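Local coordinates for CRISPR-associated protein,CRISPR-associated endonuclease Cas9 (Corynebacterium diphtheriae, PDB 6JOO) that binds a guide RNA and, as an RNA-guided CRISPR endonuclease, cleaves matching invader DNA in adaptive immunity, the present chain being an engineered form, at residues A[263-275]-A[342-354]. Numbering follows the deposited sequence.
Sequences ASDAFQRYRIAAL and ARPPTHDTNRSIV. With nucleotides of chain B.
His347, at the N-cap position of helix 348-354, meets helix 265-275 with both edge and face. At the edge, His347 NE2 donates to Asp265 OD2 (3.2 Å, 162° at the hydrogen). The carboxylate oxygen lies close to the imidazole plane, but the nitrogen approaches it from well above the carboxylate plane. Over one face sits Gln268 CB, a CH-pi contact 3.8 Å from the centroid of the His347 ring; Asn350 ND2 lies over the opposite face, so the ring is sandwiched. With chi1 at -162°, the His347 ring is set opposite the backbone nitrogen, alongside the first turn of helix 265-275.

Polar contacts continue along that helix. A weak, tentative bond runs from Asp348 N to Gln268 OE1 (3.3 Å), whose amide orientation is doubtful because OE1 also crowds Thr346 O. Arg271, its chain bent at chi3, forms a salt bridge from NH2 to Asp348 OD2 (2.9 Å), with guanidinium and carboxylate planes 48° apart. Arg271 NH1 comes 3.4 Å from OP1 of U6 of chain B.

Apolar packing closes the far end: the Pro345 ring takes Ile272 CG2 at its CG (3.6 Å) and Leu275 CD2 at its CD (3.4 Å). Ile272 also touches helix 296-305.

Both segments belong to the alpha-helical lobe. Bonded to Asp348 and merely near the phosphate, the Arg271 guanidinium could be placed there by the salt bridge and might partly balance the RNA's negative charge.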
loop_
_atom_site.group_PDB
_atom_site.type_symbol
_atom_site.label_atom_id
_atom_site.label_comp_id
_atom_site.label_asym_id
_atom_site.label_seq_id
_atom_site.Cartn_x
_atom_site.Cartn_y
_atom_site.Cartn_z
ATOM N N ALA A 263 13.734 -13.544 24.550
ATOM C CA ALA A 263 15.103 -13.294 25.010
ATOM C C ALA A 263 15.135 -12.222 26.098
ATOM O O ALA A 263 16.048 -11.397 26.158
ATOM C CB ALA A 263 16.028 -12.916 23.852
ATOM N N SER A 264 14.126 -12.232 26.963
ATOM C CA SER A 264 14.123 -11.420 28.167
ATOM C C SER A 264 14.149 -12.337 29.380
ATOM O O SER A 264 13.680 -13.479 29.323
ATOM C CB SER A 264 12.898 -10.503 28.230
ATOM O OG SER A 264 11.703 -11.254 28.344
ATOM N N ASP A 265 14.710 -11.834 30.484
ATOM C CA ASP A 265 14.740 -12.629 31.706
ATOM C C ASP A 265 13.336 -13.039 32.128
ATOM O O ASP A 265 13.156 -14.105 32.724
ATOM C CB ASP A 265 15.442 -11.861 32.829
ATOM C CG ASP A 265 15.754 -12.739 34.034
ATOM O OD1 ASP A 265 14.809 -13.182 34.720
ATOM O OD2 ASP A 265 16.949 -12.999 34.288
ATOM N N ALA A 266 12.329 -12.225 31.806
ATOM C CA ALA A 266 10.951 -12.607 32.092
ATOM C C ALA A 266 10.559 -13.861 31.318
ATOM O O ALA A 266 10.253 -14.901 31.911
ATOM C CB ALA A 266 10.006 -11.449 31.766
ATOM N N PHE A 267 10.581 -13.783 29.984
ATOM C CA PHE A 267 10.085 -14.883 29.161
ATOM C C PHE A 267 10.929 -16.137 29.339
ATOM O O PHE A 267 10.398 -17.250 29.426
ATOM C CB PHE A 267 10.050 -14.467 27.687
ATOM C CG PHE A 267 9.600 -15.565 26.758
ATOM C CD1 PHE A 267 8.257 -15.889 26.649
ATOM C CD2 PHE A 267 10.518 -16.273 25.997
ATOM C CE1 PHE A 267 7.838 -16.897 25.801
ATOM C CE2 PHE A 267 10.103 -17.283 25.146
ATOM C CZ PHE A 267 8.760 -17.593 25.049
ATOM N N GLN A 268 12.251 -15.978 29.384
ATOM C CA GLN A 268 13.121 -17.134 29.556
ATOM C C GLN A 268 12.846 -17.831 30.882
ATOM O O GLN A 268 12.691 -19.057 30.930
ATOM C CB GLN A 268 14.582 -16.705 29.444
ATOM C CG GLN A 268 14.937 -16.132 28.078
ATOM C CD GLN A 268 15.183 -17.204 27.028
ATOM O OE1 GLN A 268 14.901 -18.381 27.247
ATOM N NE2 GLN A 268 15.720 -16.799 25.880
ATOM N N ARG A 269 12.756 -17.062 31.971
ATOM C CA ARG A 269 12.383 -17.652 33.253
ATOM C C ARG A 269 10.924 -18.084 33.254
ATOM O O ARG A 269 10.526 -18.932 34.063
ATOM C CB ARG A 269 12.652 -16.669 34.392
ATOM N N TYR A 270 10.118 -17.517 32.357
ATOM C CA TYR A 270 8.739 -17.967 32.226
ATOM C C TYR A 270 8.657 -19.255 31.423
ATOM O O TYR A 270 7.871 -20.150 31.755
ATOM C CB TYR A 270 7.885 -16.881 31.578
ATOM C CG TYR A 270 6.609 -17.394 30.944
ATOM C CD1 TYR A 270 5.435 -17.492 31.679
ATOM C CD2 TYR A 270 6.574 -17.761 29.602
ATOM C CE1 TYR A 270 4.267 -17.953 31.101
ATOM C CE2 TYR A 270 5.415 -18.222 29.018
ATOM C CZ TYR A 270 4.265 -18.315 29.771
ATOM O OH TYR A 270 3.106 -18.773 29.191
ATOM N N ARG A 271 9.462 -19.363 30.363
ATOM C CA ARG A 271 9.294 -20.452 29.405
ATOM C C ARG A 271 9.545 -21.810 30.048
ATOM O O ARG A 271 8.752 -22.743 29.877
ATOM C CB ARG A 271 10.214 -20.244 28.203
ATOM C CG ARG A 271 10.243 -21.438 27.269
ATOM C CD ARG A 271 10.860 -21.103 25.925
ATOM N NE ARG A 271 12.114 -20.365 26.041
ATOM C CZ ARG A 271 13.051 -20.346 25.099
ATOM N NH1 ARG A 271 12.881 -21.039 23.982
ATOM N NH2 ARG A 271 14.163 -19.646 25.275
ATOM N N ILE A 272 10.645 -21.945 30.795
ATOM C CA ILE A 272 10.939 -23.229 31.428
ATOM C C ILE A 272 9.936 -23.543 32.531
ATOM O O ILE A 272 9.681 -24.718 32.826
ATOM C CB ILE A 272 12.383 -23.266 31.963
ATOM C CG1 ILE A 272 12.943 -21.855 32.144
ATOM C CG2 ILE A 272 13.272 -24.082 31.049
ATOM C CD1 ILE A 272 12.632 -21.246 33.472
ATOM N N ALA A 273 9.364 -22.519 33.169
ATOM C CA ALA A 273 8.309 -22.781 34.141
ATOM C C ALA A 273 7.087 -23.388 33.467
ATOM O O ALA A 273 6.367 -24.182 34.084
ATOM C CB ALA A 273 7.935 -21.499 34.886
ATOM N N ALA A 274 6.857 -23.056 32.195
ATOM C CA ALA A 274 5.712 -23.611 31.484
ATOM C C ALA A 274 5.898 -25.096 31.188
ATOM O O ALA A 274 4.935 -25.870 31.252
ATOM C CB ALA A 274 5.474 -22.828 30.194
ATOM N N LEU A 275 7.122 -25.518 30.866
ATOM C CA LEU A 275 7.318 -26.901 30.440
ATOM C C LEU A 275 7.207 -27.869 31.611
ATOM O O LEU A 275 6.616 -28.946 31.473
ATOM C CB LEU A 275 8.663 -27.063 29.728
ATOM C CG LEU A 275 8.931 -28.427 29.074
ATOM C CD1 LEU A 275 7.667 -29.008 28.451
ATOM C CD2 LEU A 275 10.015 -28.310 28.021
ATOM N N ALA A 342 12.728 -33.109 20.593
ATOM C CA ALA A 342 12.852 -31.766 21.148
ATOM C C ALA A 342 13.648 -31.784 22.452
ATOM O O ALA A 342 13.525 -32.715 23.248
ATOM C CB ALA A 342 11.477 -31.158 21.371
ATOM N N ARG A 343 14.461 -30.750 22.668
ATOM C CA ARG A 343 15.315 -30.636 23.839
ATOM C C ARG A 343 14.721 -29.666 24.851
ATOM O O ARG A 343 13.929 -28.788 24.495
ATOM C CB ARG A 343 16.718 -30.170 23.428
ATOM C CG ARG A 343 17.542 -31.259 22.758
ATOM C CD ARG A 343 18.963 -30.804 22.469
ATOM N NE ARG A 343 19.803 -31.912 22.018
ATOM C CZ ARG A 343 21.071 -31.788 21.641
ATOM N NH1 ARG A 343 21.658 -30.599 21.652
ATOM N NH2 ARG A 343 21.755 -32.855 21.248
ATOM N N PRO A 344 15.072 -29.800 26.128
ATOM C CA PRO A 344 14.500 -28.919 27.154
ATOM C C PRO A 344 14.940 -27.480 26.952
ATOM O O PRO A 344 15.970 -27.219 26.313
ATOM C CB PRO A 344 15.059 -29.497 28.465
ATOM C CG PRO A 344 16.293 -30.219 28.062
ATOM C CD PRO A 344 15.980 -30.801 26.717
ATOM N N PRO A 345 14.191 -26.519 27.486
ATOM C CA PRO A 345 14.526 -25.108 27.301
ATOM C C PRO A 345 15.477 -24.613 28.386
ATOM O O PRO A 345 15.748 -25.293 29.377
ATOM C CB PRO A 345 13.158 -24.408 27.410
ATOM C CG PRO A 345 12.180 -25.476 27.934
ATOM C CD PRO A 345 12.999 -26.667 28.330
ATOM N N THR A 346 15.984 -23.401 28.171
ATOM C CA THR A 346 16.988 -22.816 29.047
ATOM C C THR A 346 16.888 -21.300 28.957
ATOM O O THR A 346 16.241 -20.752 28.061
ATOM C CB THR A 346 18.402 -23.283 28.667
ATOM O OG1 THR A 346 18.351 -24.609 28.126
ATOM C CG2 THR A 346 19.302 -23.292 29.877
ATOM N N HIS A 347 17.537 -20.619 29.904
ATOM C CA HIS A 347 17.696 -19.165 29.836
ATOM C C HIS A 347 18.679 -18.876 28.705
ATOM O O HIS A 347 19.878 -18.674 28.910
ATOM C CB HIS A 347 18.176 -18.605 31.171
ATOM C CG HIS A 347 17.954 -17.131 31.328
ATOM N ND1 HIS A 347 18.173 -16.228 30.309
ATOM C CD2 HIS A 347 17.529 -16.403 32.388
ATOM C CE1 HIS A 347 17.894 -15.010 30.737
ATOM N NE2 HIS A 347 17.501 -15.088 31.995
ATOM N N ASP A 348 18.146 -18.855 27.480
ATOM C CA ASP A 348 18.991 -18.887 26.289
ATOM C C ASP A 348 19.826 -17.619 26.141
ATOM O O ASP A 348 20.991 -17.682 25.729
ATOM C CB ASP A 348 18.129 -19.108 25.045
ATOM C CG ASP A 348 17.888 -20.580 24.753
ATOM O OD1 ASP A 348 18.856 -21.288 24.396
ATOM O OD2 ASP A 348 16.729 -21.031 24.889
ATOM N N THR A 349 19.248 -16.457 26.456
ATOM C CA THR A 349 19.968 -15.200 26.268
ATOM C C THR A 349 21.203 -15.126 27.161
ATOM O O THR A 349 22.276 -14.704 26.716
ATOM C CB THR A 349 19.042 -14.010 26.531
ATOM O OG1 THR A 349 19.783 -12.949 27.150
ATOM C CG2 THR A 349 17.900 -14.414 27.431
ATOM N N ASN A 350 21.069 -15.530 28.427
ATOM C CA ASN A 350 22.211 -15.474 29.334
ATOM C C ASN A 350 23.317 -16.428 28.895
ATOM O O ASN A 350 24.504 -16.095 28.987
ATOM C CB ASN A 350 21.770 -15.780 30.767
ATOM C CG ASN A 350 21.065 -14.606 31.423
ATOM O OD1 ASN A 350 21.054 -13.498 30.890
ATOM N ND2 ASN A 350 20.482 -14.843 32.593
ATOM N N ARG A 351 22.948 -17.616 28.409
ATOM C CA ARG A 351 23.948 -18.533 27.868
ATOM C C ARG A 351 24.623 -17.935 26.640
ATOM O O ARG A 351 25.848 -18.003 26.494
ATOM C CB ARG A 351 23.309 -19.877 27.515
ATOM C CG ARG A 351 22.497 -20.513 28.624
ATOM C CD ARG A 351 21.802 -21.775 28.135
ATOM N NE ARG A 351 22.675 -22.947 28.138
ATOM C CZ ARG A 351 23.261 -23.449 27.056
ATOM N NH1 ARG A 351 23.070 -22.881 25.873
ATOM N NH2 ARG A 351 24.039 -24.520 27.156
ATOM N N SER A 352 23.833 -17.339 25.744
ATOM C CA SER A 352 24.400 -16.782 24.520
ATOM C C SER A 352 25.326 -15.610 24.822
ATOM O O SER A 352 26.314 -15.393 24.111
ATOM C CB SER A 352 23.279 -16.353 23.573
ATOM O OG SER A 352 22.330 -17.392 23.397
ATOM N N ILE A 353 25.028 -14.849 25.877
ATOM C CA ILE A 353 25.829 -13.670 26.197
ATOM C C ILE A 353 27.202 -14.075 26.727
ATOM O O ILE A 353 28.231 -13.557 26.279
ATOM C CB ILE A 353 25.079 -12.763 27.192
ATOM C CG1 ILE A 353 23.976 -11.978 26.474
ATOM C CG2 ILE A 353 26.037 -11.807 27.892
ATOM C CD1 ILE A 353 23.364 -10.862 27.300
ATOM N N VAL A 354 27.242 -15.016 27.674
ATOM C CA VAL A 354 28.502 -15.368 28.327
ATOM C C VAL A 354 29.452 -16.060 27.351
ATOM O O VAL A 354 30.644 -15.734 27.293
ATOM C CB VAL A 354 28.226 -16.228 29.575
ATOM C CG1 VAL A 354 29.525 -16.759 30.163
ATOM C CG2 VAL A 354 27.464 -15.420 30.623
ATOM P P U B 6 8.851 -20.594 22.763
ATOM O OP1 U B 6 9.969 -19.633 22.932
ATOM O OP2 U B 6 7.890 -20.428 21.644
ATOM O "O5'" U B 6 9.487 -22.045 22.637
ATOM C "C5'" U B 6 9.995 -22.503 21.398
ATOM C "C4'" U B 6 9.715 -23.968 21.201
ATOM O "O4'" U B 6 8.353 -24.269 21.601
ATOM C "C3'" U B 6 9.800 -24.462 19.767
ATOM O "O3'" U B 6 11.130 -24.726 19.364
ATOM C "C2'" U B 6 8.910 -25.697 19.784
ATOM O "O2'" U B 6 9.602 -26.808 20.334
ATOM C "C1'" U B 6 7.816 -25.273 20.767
ATOM N N1 U B 6 6.623 -24.722 20.086
ATOM C C2 U B 6 5.809 -25.581 19.371
ATOM O O2 U B 6 6.022 -26.777 19.261
ATOM N N3 U B 6 4.723 -24.984 18.779
ATOM C C4 U B 6 4.375 -23.649 18.833
ATOM O O4 U B 6 3.364 -23.264 18.245
ATOM C C5 U B 6 5.266 -22.830 19.595
ATOM C C6 U B 6 6.330 -23.383 20.182
ATOM P P A B 5 3.455 -18.246 23.914
ATOM O OP1 A B 5 4.158 -16.970 24.198
ATOM O OP2 A B 5 2.767 -18.443 22.613
ATOM O "O5'" A B 5 4.493 -19.439 24.097
ATOM C "C5'" A B 5 5.222 -19.583 25.305
ATOM C "C4'" A B 5 5.922 -20.915 25.374
ATOM O "O4'" A B 5 4.948 -21.984 25.478
ATOM C "C3'" A B 5 6.751 -21.295 24.160
ATOM O "O3'" A B 5 8.018 -20.663 24.135
ATOM C "C2'" A B 5 6.822 -22.812 24.276
ATOM O "O2'" A B 5 7.776 -23.193 25.257
ATOM C "C1'" A B 5 5.428 -23.135 24.814
ATOM N N9 A B 5 4.487 -23.484 23.734
ATOM C C8 A B 5 3.507 -22.703 23.177
ATOM N N7 A B 5 2.833 -23.308 22.229
ATOM C C5 A B 5 3.410 -24.567 22.160
ATOM C C6 A B 5 3.145 -25.687 21.354
ATOM N N6 A B 5 2.194 -25.714 20.420
ATOM N N1 A B 5 3.906 -26.789 21.538
ATOM C C2 A B 5 4.862 -26.758 22.475
ATOM N N3 A B 5 5.204 -25.766 23.294
ATOM C C4 A B 5 4.431 -24.689 23.082
#